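Local coordinates for dTDP-glucose 4,6-dehydratase (Klebsiella pneumoniae, PDB 5U4Q), which probably converts dTDP-glucose to dTDP-4-dehydro-6-deoxyglucose, using bound NAD to oxidise the sugar while water is eliminated, at residues K5-G10 / N29-D34; D34-Y39 / F57-L62. All coordinates share one frame; numbering follows the deposited sequence. Where two conformers were deposited one is given.

Contact 1. Residues K5-G10 / N29-D34; sequences KFLVTG and NVVGID. With NAD (nicotinamide-adenine-dinucleotide), chain C.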
loop_
_atom_site.group_PDB
_atom_site.type_symbol
_atom_site.label_atom_id
_atom_site.label_comp_id
_atom_site.label_asym_id
_atom_site.label_seq_id
_atom_site.Cartn_x
_atom_site.Cartn_y
_atom_site.Cartn_z
ATOM N N LYS A 5 -21.654 18.443 -8.480
ATOM C CA LYS A 5 -21.983 17.036 -8.244
ATOM C C LYS A 5 -20.815 16.336 -7.518
ATOM O O LYS A 5 -19.659 16.341 -7.970
ATOM C CB LYS A 5 -22.326 16.300 -9.545
ATOM C CG LYS A 5 -22.950 14.929 -9.301
ATOM C CD LYS A 5 -23.103 14.099 -10.560
ATOM C CE LYS A 5 -24.217 14.594 -11.454
ATOM N NZ LYS A 5 -24.275 13.809 -12.733
ATOM N N PHE A 6 -21.143 15.731 -6.385
ATOM C CA PHE A 6 -20.195 15.001 -5.586
ATOM C C PHE A 6 -20.511 13.504 -5.595
ATOM O O PHE A 6 -21.675 13.098 -5.532
ATOM C CB PHE A 6 -20.315 15.419 -4.116
ATOM C CG PHE A 6 -19.883 16.821 -3.806
ATOM C CD1 PHE A 6 -20.702 17.883 -4.052
ATOM C CD2 PHE A 6 -18.677 17.050 -3.144
ATOM C CE1 PHE A 6 -20.313 19.170 -3.734
ATOM C CE2 PHE A 6 -18.296 18.328 -2.808
ATOM C CZ PHE A 6 -19.112 19.395 -3.128
ATOM N N LEU A 7 -19.470 12.691 -5.630
ATOM C CA LEU A 7 -19.587 11.269 -5.353
ATOM C C LEU A 7 -19.209 11.066 -3.883
ATOM O O LEU A 7 -18.143 11.522 -3.465
ATOM C CB LEU A 7 -18.591 10.451 -6.170
ATOM C CG LEU A 7 -18.488 8.955 -5.872
ATOM C CD1 LEU A 7 -19.853 8.267 -6.030
ATOM C CD2 LEU A 7 -17.425 8.291 -6.745
ATOM N N VAL A 8 -20.058 10.369 -3.138
ATOM C CA VAL A 8 -19.734 9.970 -1.767
ATOM C C VAL A 8 -19.727 8.447 -1.768
ATOM O O VAL A 8 -20.771 7.813 -1.925
ATOM C CB VAL A 8 -20.747 10.501 -0.737
ATOM C CG1 VAL A 8 -20.424 9.988 0.674
ATOM C CG2 VAL A 8 -20.809 12.008 -0.763
ATOM N N THR A 9 -18.566 7.831 -1.570
ATOM C CA THR A 9 -18.510 6.379 -1.469
ATOM C C THR A 9 -18.679 5.994 -0.016
ATOM O O THR A 9 -18.365 6.774 0.890
ATOM C CB THR A 9 -17.228 5.784 -2.042
ATOM O OG1 THR A 9 -16.144 5.962 -1.129
ATOM C CG2 THR A 9 -16.921 6.394 -3.403
ATOM N N GLY A 10 -19.250 4.821 0.214
ATOM C CA GLY A 10 -19.523 4.403 1.592
ATOM C C GLY A 10 -20.680 5.208 2.147
ATOM O O GLY A 10 -20.788 5.391 3.361
ATOM N N ASN A 29 -25.702 18.307 -5.639
ATOM C CA ASN A 29 -26.105 17.039 -6.203
ATOM C C ASN A 29 -25.122 15.993 -5.674
ATOM O O ASN A 29 -23.908 16.233 -5.639
ATOM C CB ASN A 29 -26.060 17.103 -7.730
ATOM C CG ASN A 29 -27.090 18.069 -8.298
ATOM O OD1 ASN A 29 -28.223 18.154 -7.821
ATOM N ND2 ASN A 29 -26.693 18.808 -9.318
ATOM N N VAL A 30 -25.640 14.869 -5.204
ATOM C CA VAL A 30 -24.814 13.816 -4.636
ATOM C C VAL A 30 -25.200 12.470 -5.161
ATOM O O VAL A 30 -26.388 12.145 -5.213
ATOM C CB VAL A 30 -24.984 13.783 -3.100
ATOM C CG1 VAL A 30 -24.188 12.640 -2.483
ATOM C CG2 VAL A 30 -24.577 15.110 -2.497
ATOM N N VAL A 31 -24.213 11.681 -5.565
ATOM C CA VAL A 31 -24.417 10.286 -5.871
ATOM C C VAL A 31 -23.690 9.534 -4.754
ATOM O O VAL A 31 -22.505 9.790 -4.490
ATOM C CB VAL A 31 -23.851 9.868 -7.235
ATOM C CG1 VAL A 31 -23.991 8.370 -7.437
ATOM C CG2 VAL A 31 -24.544 10.669 -8.341
ATOM N N GLY A 32 -24.414 8.647 -4.107
ATOM C CA GLY A 32 -23.864 7.796 -3.049
ATOM C C GLY A 32 -23.750 6.382 -3.568
ATOM O O GLY A 32 -24.640 5.909 -4.286
ATOM N N ILE A 33 -22.632 5.708 -3.263
ATOM C CA ILE A 33 -22.496 4.298 -3.569
ATOM C C ILE A 33 -22.094 3.529 -2.316
ATOM O O ILE A 33 -21.461 4.093 -1.414
ATOM C CB ILE A 33 -21.515 4.019 -4.728
ATOM C CG1 ILE A 33 -20.068 4.362 -4.366
ATOM C CG2 ILE A 33 -21.948 4.771 -5.975
ATOM C CD1 ILE A 33 -19.052 3.880 -5.384
ATOM N N ASP A 34 -22.489 2.255 -2.250
ATOM C CA ASP A 34 -22.156 1.390 -1.145
ATOM C C ASP A 34 -22.492 -0.012 -1.611
ATOM O O ASP A 34 -23.414 -0.176 -2.390
ATOM C CB ASP A 34 -22.997 1.797 0.065
ATOM C CG ASP A 34 -22.401 1.336 1.370
ATOM O OD1 ASP A 34 -22.348 0.098 1.607
ATOM O OD2 ASP A 34 -21.996 2.231 2.162
HETATM P PA NAD C . -18.609 2.168 7.880
HETATM O O1A NAD C . -19.790 2.585 8.668
HETATM O O2A NAD C . -18.201 0.710 7.807
HETATM O O5B NAD C . -18.796 2.759 6.386
HETATM C C5B NAD C . -18.072 2.315 5.246
HETATM C C4B NAD C . -19.077 1.911 4.180
HETATM O O4B NAD C . -18.276 1.420 3.089
HETATM C C3B NAD C . -20.018 0.796 4.616
HETATM O O3B NAD C . -21.408 1.154 4.609
HETATM C C2B NAD C . -19.674 -0.334 3.645
HETATM O O2B NAD C . -20.824 -1.103 3.239
HETATM C C1B NAD C . -18.970 0.360 2.481
HETATM N N9A NAD C . -18.032 -0.514 1.756
HETATM C C8A NAD C . -17.052 -1.279 2.289
HETATM N N7A NAD C . -16.419 -1.958 1.330
HETATM C C5A NAD C . -16.981 -1.614 0.160
HETATM C C6A NAD C . -16.797 -2.016 -1.249
HETATM N N6A NAD C . -15.867 -2.888 -1.616
HETATM N N1A NAD C . -17.605 -1.439 -2.140
HETATM C C2A NAD C . -18.564 -0.560 -1.815
HETATM N N3A NAD C . -18.809 -0.170 -0.547
HETATM C C4A NAD C . -18.039 -0.679 0.452
HETATM O O3 NAD C . -17.269 2.911 8.383
HETATM P PN NAD C . -17.002 4.480 8.625
HETATM O O1N NAD C . -18.089 5.334 8.118
HETATM O O2N NAD C . -16.508 4.547 10.070
HETATM O O5D NAD C . -15.709 4.638 7.707
HETATM C C5D NAD C . -15.568 5.562 6.632
HETATM C C4D NAD C . -14.084 5.626 6.311
HETATM O O4D NAD C . -13.383 6.296 7.384
HETATM C C3D NAD C . -13.343 4.310 6.101
HETATM O O3D NAD C . -12.428 4.492 5.018
HETATM C C2D NAD C . -12.543 4.109 7.366
HETATM O O2D NAD C . -11.319 3.372 7.160
HETATM C C1D NAD C . -12.259 5.531 7.804
HETATM N N1N NAD C . -12.105 5.654 9.267
HETATM C C2N NAD C . -13.157 5.713 10.116
HETATM C C3N NAD C . -12.973 5.834 11.504
HETATM C C7N NAD C . -14.112 5.904 12.529
HETATM O O7N NAD C . -13.852 6.178 13.711
HETATM N N7N NAD C . -15.394 5.642 12.224
HETATM C C4N NAD C . -11.689 5.856 12.002
HETATM C C5N NAD C . -10.619 5.780 11.122
HETATM C C6N NAD C . -10.840 5.657 9.754
#

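Contact 2. Residues D34-Y39 / F57-L62; sequences DNMNDY and FHFQQL. With NAD (nicotinamide-adenine-dinucleotide), chain C.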
loop_
_atom_site.group_PDB
_atom_site.type_symbol
_atom_site.label_atom_id
_atom_site.label_comp_id
_atom_site.label_asym_id
_atom_site.label_seq_id
_atom_site.Cartn_x
_atom_site.Cartn_y
_atom_site.Cartn_z
ATOM N N ASP A 34 -22.489 2.255 -2.250
ATOM C CA ASP A 34 -22.156 1.390 -1.145
ATOM C C ASP A 34 -22.492 -0.012 -1.611
ATOM O O ASP A 34 -23.414 -0.176 -2.390
ATOM C CB ASP A 34 -22.997 1.797 0.065
ATOM C CG ASP A 34 -22.401 1.336 1.370
ATOM O OD1 ASP A 34 -22.348 0.098 1.607
ATOM O OD2 ASP A 34 -21.996 2.231 2.162
ATOM N N ASN A 35 -21.764 -1.003 -1.130
ATOM C CA ASN A 35 -22.109 -2.388 -1.476
ATOM C C ASN A 35 -23.019 -3.060 -0.463
ATOM O O ASN A 35 -23.346 -4.245 -0.629
ATOM C CB ASN A 35 -20.858 -3.222 -1.762
ATOM C CG ASN A 35 -20.040 -3.552 -0.530
ATOM O OD1 ASN A 35 -20.315 -3.081 0.576
ATOM N ND2 ASN A 35 -19.029 -4.395 -0.719
HETATM N N MSE A 36 -23.416 -2.330 0.584
HETATM C CA MSE A 36 -24.355 -2.832 1.601
HETATM C C MSE A 36 -23.856 -4.116 2.198
HETATM O O MSE A 36 -24.634 -5.035 2.438
HETATM C CB MSE A 36 -25.765 -3.008 1.000
HETATM C CG MSE A 36 -26.257 -1.764 0.267
HETATM SE SE MSE A 36 -26.345 -0.187 1.439
HETATM C CE MSE A 36 -27.948 -0.618 2.470
ATOM N N ASN A 37 -22.554 -4.208 2.460
ATOM C CA ASN A 37 -22.020 -5.468 3.002
ATOM C C ASN A 37 -22.497 -5.690 4.428
ATOM O O ASN A 37 -22.935 -4.751 5.109
ATOM C CB ASN A 37 -20.497 -5.574 2.881
ATOM C CG ASN A 37 -19.749 -4.669 3.852
ATOM O OD1 ASN A 37 -20.017 -4.676 5.051
ATOM N ND2 ASN A 37 -18.791 -3.900 3.346
ATOM N N ASP A 38 -22.409 -6.941 4.880
ATOM C CA ASP A 38 -22.894 -7.288 6.207
ATOM C C ASP A 38 -21.855 -7.290 7.330
ATOM O O ASP A 38 -22.031 -8.005 8.319
ATOM C CB ASP A 38 -23.691 -8.620 6.161
ATOM C CG ASP A 38 -22.847 -9.819 5.795
ATOM O OD1 ASP A 38 -21.613 -9.697 5.628
ATOM O OD2 ASP A 38 -23.450 -10.924 5.686
ATOM N N TYR A 39 -20.787 -6.501 7.204
ATOM C CA TYR A 39 -19.786 -6.425 8.278
ATOM C C TYR A 39 -20.494 -6.088 9.597
ATOM O O TYR A 39 -20.104 -6.567 10.674
ATOM C CB TYR A 39 -18.675 -5.421 7.949
ATOM C CG TYR A 39 -17.768 -5.149 9.131
ATOM C CD1 TYR A 39 -16.791 -6.064 9.522
ATOM C CD2 TYR A 39 -17.912 -3.991 9.871
ATOM C CE1 TYR A 39 -15.975 -5.814 10.619
ATOM C CE2 TYR A 39 -17.105 -3.730 10.965
ATOM C CZ TYR A 39 -16.138 -4.642 11.341
ATOM O OH TYR A 39 -15.333 -4.373 12.434
ATOM N N PHE A 57 -30.288 13.527 -4.586
ATOM C CA PHE A 57 -29.524 12.334 -4.217
ATOM C C PHE A 57 -29.921 11.152 -5.053
ATOM O O PHE A 57 -31.111 10.921 -5.281
ATOM C CB PHE A 57 -29.740 11.968 -2.748
ATOM C CG PHE A 57 -28.967 10.755 -2.297
ATOM C CD1 PHE A 57 -27.591 10.828 -2.141
ATOM C CD2 PHE A 57 -29.602 9.531 -2.052
ATOM C CE1 PHE A 57 -26.862 9.716 -1.745
ATOM C CE2 PHE A 57 -28.874 8.425 -1.623
ATOM C CZ PHE A 57 -27.491 8.521 -1.484
ATOM N N HIS A 58 -28.923 10.400 -5.492
ATOM C CA HIS A 58 -29.128 9.142 -6.182
ATOM C C HIS A 58 -28.181 8.118 -5.585
ATOM O O HIS A 58 -27.010 8.420 -5.379
ATOM C CB HIS A 58 -28.858 9.258 -7.667
ATOM C CG HIS A 58 -29.878 10.070 -8.399
ATOM N ND1 HIS A 58 -29.701 11.409 -8.681
ATOM C CD2 HIS A 58 -31.094 9.737 -8.896
ATOM C CE1 HIS A 58 -30.759 11.861 -9.334
ATOM N NE2 HIS A 58 -31.619 10.868 -9.474
ATOM N N PHE A 59 -28.694 6.927 -5.336
ATOM C CA PHE A 59 -27.919 5.846 -4.783
ATOM C C PHE A 59 -27.724 4.730 -5.774
ATOM O O PHE A 59 -28.662 4.385 -6.528
ATOM C CB PHE A 59 -28.584 5.253 -3.542
ATOM C CG PHE A 59 -27.849 4.065 -2.985
ATOM C CD1 PHE A 59 -26.650 4.239 -2.321
ATOM C CD2 PHE A 59 -28.338 2.786 -3.157
ATOM C CE1 PHE A 59 -25.957 3.161 -1.825
ATOM C CE2 PHE A 59 -27.636 1.693 -2.660
ATOM C CZ PHE A 59 -26.448 1.895 -1.992
ATOM N N GLN A 60 -26.517 4.160 -5.793
ATOM C CA GLN A 60 -26.215 2.980 -6.616
ATOM C C GLN A 60 -25.490 1.949 -5.754
ATOM O O GLN A 60 -24.460 2.265 -5.141
ATOM C CB GLN A 60 -25.362 3.340 -7.835
ATOM C CG GLN A 60 -26.021 4.316 -8.792
ATOM C CD GLN A 60 -25.194 4.574 -10.044
ATOM O OE1 GLN A 60 -24.249 3.847 -10.345
ATOM N NE2 GLN A 60 -25.559 5.616 -10.786
ATOM N N GLN A 61 -26.035 0.732 -5.675
ATOM C CA GLN A 61 -25.386 -0.340 -4.959
ATOM C C GLN A 61 -24.316 -0.826 -5.911
ATOM O O GLN A 61 -24.610 -1.324 -7.019
ATOM C CB GLN A 61 -26.361 -1.447 -4.566
ATOM C CG GLN A 61 -25.660 -2.537 -3.786
ATOM C CD GLN A 61 -26.574 -3.564 -3.157
ATOM O OE1 GLN A 61 -27.761 -3.335 -2.979
ATOM N NE2 GLN A 61 -25.996 -4.690 -2.771
ATOM N N LEU A 62 -23.067 -0.647 -5.513
ATOM C CA LEU A 62 -21.930 -0.899 -6.369
ATOM C C LEU A 62 -20.744 -1.237 -5.502
ATOM O O LEU A 62 -20.551 -0.608 -4.443
ATOM C CB LEU A 62 -21.623 0.382 -7.157
ATOM C CG LEU A 62 -20.504 0.430 -8.157
ATOM C CD1 LEU A 62 -20.729 -0.565 -9.273
ATOM C CD2 LEU A 62 -20.424 1.839 -8.726
HETATM P PA NAD C . -18.609 2.168 7.880
HETATM O O1A NAD C . -19.790 2.585 8.668
HETATM O O2A NAD C . -18.201 0.710 7.807
HETATM O O5B NAD C . -18.796 2.759 6.386
HETATM C C5B NAD C . -18.072 2.315 5.246
HETATM C C4B NAD C . -19.077 1.911 4.180
HETATM O O4B NAD C . -18.276 1.420 3.089
HETATM C C3B NAD C . -20.018 0.796 4.616
HETATM O O3B NAD C . -21.408 1.154 4.609
HETATM C C2B NAD C . -19.674 -0.334 3.645
HETATM O O2B NAD C . -20.824 -1.103 3.239
HETATM C C1B NAD C . -18.970 0.360 2.481
HETATM N N9A NAD C . -18.032 -0.514 1.756
HETATM C C8A NAD C . -17.052 -1.279 2.289
HETATM N N7A NAD C . -16.419 -1.958 1.330
HETATM C C5A NAD C . -16.981 -1.614 0.160
HETATM C C6A NAD C . -16.797 -2.016 -1.249
HETATM N N6A NAD C . -15.867 -2.888 -1.616
HETATM N N1A NAD C . -17.605 -1.439 -2.140
HETATM C C2A NAD C . -18.564 -0.560 -1.815
HETATM N N3A NAD C . -18.809 -0.170 -0.547
HETATM C C4A NAD C . -18.039 -0.679 0.452
HETATM O O3 NAD C . -17.269 2.911 8.383
HETATM P PN NAD C . -17.002 4.480 8.625
HETATM O O1N NAD C . -18.089 5.334 8.118
HETATM O O2N NAD C . -16.508 4.547 10.070
HETATM O O5D NAD C . -15.709 4.638 7.707
HETATM C C5D NAD C . -15.568 5.562 6.632
HETATM C C4D NAD C . -14.084 5.626 6.311
HETATM O O4D NAD C . -13.383 6.296 7.384
HETATM C C3D NAD C . -13.343 4.310 6.101
HETATM O O3D NAD C . -12.428 4.492 5.018
HETATM C C2D NAD C . -12.543 4.109 7.366
HETATM O O2D NAD C . -11.319 3.372 7.160
HETATM C C1D NAD C . -12.259 5.531 7.804
HETATM N N1N NAD C . -12.105 5.654 9.267
HETATM C C2N NAD C . -13.157 5.713 10.116
HETATM C C3N NAD C . -12.973 5.834 11.504
HETATM C C7N NAD C . -14.112 5.904 12.529
HETATM O O7N NAD C . -13.852 6.178 13.711
HETATM N N7N NAD C . -15.394 5.642 12.224
HETATM C C4N NAD C . -11.689 5.856 12.002
HETATM C C5N NAD C . -10.619 5.780 11.122
HETATM C C6N NAD C . -10.840 5.657 9.754
#

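Contact 1. Residues K5-G10 / N29-D34
Strands 5-9 and 29-34 run parallel, their axes 4.6 Å apart at closest approach and inclined by 22°, with each residue from K5 to T9 facing its counterpart from N29 to I33. The hydrogen bonds leave F6 and V8 on one strand and reach alternately back and forward on the other: F6 N donates to N29 O, V31 N to F6 O, V8 N to V31 O and I33 N to V8 O. All four are nearly straight. Only the last rung, G10 N to I33 O, is weak, because its N-H is badly bent although the atoms are 2.8 Å apart.

L7 puts CG anti to the backbone N (chi1 173°), so that CD1 comes to 4.1 Å from I33 CG2. I33 holds CG1 in the crowded position and lays it beside T9, with CD1 at 3.8 Å from T9 CG2. On the other face V8 and V30 cross obliquely, CG2 of V8 3.8 Å from CG1 of V30; branched, water-shunning side chains suit these buried strand positions. T9 keeps its methyl in this packing while OG1 bonds to H84 and the backbone of L85 and A86.

Beyond the last rung lies the cofactor site. G10 has positive phi (73°), which glycine tolerates, and its bare CA lets NAD O4B approach to 3.6 Å. The carboxylate of D34 takes both adenosine-ribose hydroxyls, O2B to OD1 at 2.5 Å and O3B to OD2 at 2.7 Å, the bidentate grip by which Rossmann dehydrogenases commonly recognise NAD.

These strands and the connecting helix 14-25 form the first beta-alpha-beta unit. L23 of that helix packs on F6, V8 and V30, helix 67-77 backs L7, V31 and I33, and strand 81-84 continues the sheet beyond strand 5-9.

Contact 2. Residues D34-Y39 / F57-L62
This is the place where a parallel strand pair frays into a cofactor-binding loop: residues 34-39 leave strand 29-34 at its C-terminal end, on the rim of the Rossmann sheet, and D34 to M36 meet the end of strand 57-61 before the rest run on away from it. One parallel bridge, D34 with Q61, remains. L62 N donates to D34 O at 3.2 Å, approaching from 54° above the carbonyl plane, and D34 N reaches Q60 O in a weak bond of 3.5 Å.

The side chains meet on the face of D34 and Q61. F59, its CG anti to the backbone N, turns the edge of its ring to D34, whose CB lies in the ring plane at 3.8 Å from CE1. Selenomethionine M36, bent at chi2 and chi3, brings SE to 4.0 Å from F59 CZ, an oblique Met-aromatic contact. Its CG also rests across the amide end of Q61, whose extended chain runs out beside the loop. The bends let the unbranched M36 chain touch both ring and amide.

The loop is shaped by two Asx turns. D34 OD1 accepts M36 N at 2.8 Å through its anti lone pair, so one oxygen serves both the turn and the ribose, and N37 OD1 accepts Y39 N. N35 holds CG in the crowded position and lies flat against the adenine, ND2 at 3.3 Å from NAD C6A, while D63 takes up its amide. Backbone atoms line the ring's rim: N35 N is 3.1 Å from NAD N3A, and L62 O is 3.3 Å from C2A.

Around them, helix 42-50 follows the loop and touches M36 and F59, helix 67-77 packs on Q60 and L62, and strand 29-34 lies beside strand 57-61.

The two contacts follow one another along the chain, contact 1 closing at D34, where contact 2 opens, and their centres lie about 10 Å apart. Strand 29-34 is the central member: it pairs with strand 5-9 in contact 1, and beside strand 57-61 it joins contact 2 through probable backbone bonds, G32 N to H58 O at 2.9 Å and Q60 N to G32 O at 3.0 Å. All three strands therefore belong to one parallel Rossmann sheet, and both contacts end at its C-terminal edge. There they divide the NAD site, contact 1 meeting the adenosine ribose and contact 2 also framing the adenine.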